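Local structure of uncharacterized protein (Pyrococcus abyssi, 5IFF) at residues 160-164 / 165-169. The protein is a restriction DNA glycosylase, R.PabI, which binds double-stranded DNA as a tetramer and probably excises adenine from its recognition sequence. The protein carries 2 engineered substitutions. Numbering follows the deposited sequence.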
loop_
_atom_site.group_PDB
_atom_site.type_symbol
_atom_site.label_atom_id
_atom_site.label_comp_id
_atom_site.label_asym_id
_atom_site.label_seq_id
_atom_site.Cartn_x
_atom_site.Cartn_y
_atom_site.Cartn_z
ATOM N N VAL A 160 9.300 22.941 5.075
ATOM C CA VAL A 160 10.513 23.771 5.274
ATOM C C VAL A 160 11.619 23.117 4.431
ATOM O O VAL A 160 11.737 21.887 4.390
ATOM C CB VAL A 160 10.920 23.888 6.763
ATOM C CG1 VAL A 160 11.072 22.513 7.353
ATOM C CG2 VAL A 160 12.213 24.682 6.917
ATOM N N CYS A 161 12.386 23.929 3.717
ATOM C CA CYS A 161 13.474 23.435 2.882
ATOM C C CYS A 161 14.760 23.934 3.546
ATOM O O CYS A 161 14.983 25.142 3.602
ATOM C CB CYS A 161 13.394 23.976 1.458
ATOM S SG CYS A 161 11.945 23.236 0.587
ATOM N N ILE A 162 15.563 22.998 4.032
ATOM C CA ILE A 162 16.739 23.294 4.848
ATOM C C ILE A 162 17.991 23.103 3.996
ATOM O O ILE A 162 18.246 21.994 3.584
ATOM C CB ILE A 162 16.841 22.362 6.045
ATOM C CG1 ILE A 162 15.622 22.596 7.010
ATOM C CG2 ILE A 162 18.113 22.727 6.839
ATOM C CD1 ILE A 162 15.350 21.417 7.972
ATOM N N PRO A 163 18.792 24.158 3.775
ATOM C CA PRO A 163 20.026 23.931 2.966
ATOM C C PRO A 163 20.960 22.878 3.577
ATOM O O PRO A 163 21.212 22.902 4.796
ATOM C CB PRO A 163 20.707 25.304 2.953
ATOM C CG PRO A 163 19.529 26.307 3.236
ATOM C CD PRO A 163 18.638 25.565 4.187
ATOM N N LEU A 164 21.471 21.967 2.758
ATOM C CA LEU A 164 22.431 21.001 3.270
ATOM C C LEU A 164 23.670 21.700 3.856
ATOM O O LEU A 164 24.417 21.113 4.637
ATOM C CB LEU A 164 22.903 20.031 2.185
ATOM C CG LEU A 164 21.865 18.970 1.751
ATOM C CD1 LEU A 164 22.651 17.999 0.819
ATOM C CD2 LEU A 164 21.252 18.255 2.940
ATOM N N THR A 165 23.906 22.938 3.457
ATOM C CA THR A 165 25.102 23.618 3.966
ATOM C C THR A 165 24.867 24.021 5.416
ATOM O O THR A 165 25.769 24.548 6.056
ATOM C CB THR A 165 25.448 24.870 3.163
ATOM O OG1 THR A 165 24.283 25.684 3.063
ATOM C CG2 THR A 165 25.908 24.513 1.782
ATOM N N ASN A 166 23.621 23.868 5.887
ATOM C CA ASN A 166 23.240 24.256 7.254
ATOM C C ASN A 166 23.120 23.104 8.230
ATOM O O ASN A 166 22.691 23.317 9.365
ATOM C CB ASN A 166 21.900 25.033 7.296
ATOM C CG ASN A 166 22.040 26.432 6.758
ATOM O OD1 ASN A 166 23.097 26.797 6.277
ATOM N ND2 ASN A 166 20.981 27.196 6.801
ATOM N N VAL A 167 23.510 21.903 7.820
ATOM C CA VAL A 167 23.426 20.769 8.733
ATOM C C VAL A 167 24.805 20.227 9.086
ATOM O O VAL A 167 25.774 20.572 8.426
ATOM C CB VAL A 167 22.575 19.613 8.117
ATOM C CG1 VAL A 167 21.179 20.142 7.868
ATOM C CG2 VAL A 167 23.227 19.044 6.881
ATOM N N GLU A 168 24.871 19.356 10.098
ATOM C CA GLU A 168 26.127 18.728 10.523
ATOM C C GLU A 168 25.969 17.216 10.571
ATOM O O GLU A 168 24.879 16.710 10.848
ATOM C CB GLU A 168 26.561 19.184 11.924
ATOM C CG GLU A 168 26.452 20.659 12.252
ATOM C CD GLU A 168 26.905 20.942 13.706
ATOM O OE1 GLU A 168 27.860 20.284 14.179
ATOM O OE2 GLU A 168 26.304 21.805 14.380
ATOM N N PRO A 169 27.051 16.480 10.365
ATOM C CA PRO A 169 28.392 16.907 9.936
ATOM C C PRO A 169 28.348 17.459 8.502
ATOM O O PRO A 169 27.623 16.911 7.659
ATOM C CB PRO A 169 29.213 15.618 9.998
ATOM C CG PRO A 169 28.442 14.697 10.896
ATOM C CD PRO A 169 27.004 15.042 10.681
#
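N166 folds its side chain back over the ring of P163, three residues earlier, just where strand 154-163 runs out into a short 3-10 turn. Its CG stands anti to its own carbonyl carbon (chi1 -73°), which carries the amide obliquely across the proline; ND2 lies 3.9 Å from P163 CD and almost as near to P163 CG. That nitrogen is held by hydrogen bonds to S137 O and E139 OE2, so the amide also ties the turn to the neighbouring loop. Cut back to an alanine here, the side chain would probably leave S137 O and E139 OE2 without this donor and bare one side of the P163 ring.

The backbone closes the turn: N166 N donates to P163 O over 2.8 Å, coming from well above the carbonyl plane. T165 adds its hydroxyl to the proline, OG1 resting 3.6 Å from P163 CB.

V167 packs against I162 and L164. Its CG1 meets I162 CG2 at 4.1 Å, the two side chains crossing at about a right angle, while V167 CG2 sits close against the carbonyl of L164, 3.3 Å from its O. V167 N makes a weak bond of 3.4 Å to that same oxygen. The L164 side chain sets out away from 165-169 and packs on F45, Y54, I56 and L171; it meets V167 just at the limit of contact, L164 CD2 to V167 CG2.

I162 and V167 both pack on Y184, so the apolar side of the turn faces strand 181-186. Successive i to i+3 bonds, the second weak, mark a short 3-10 turn, here leading the chain out of the large antiparallel sheet and towards the three-stranded one.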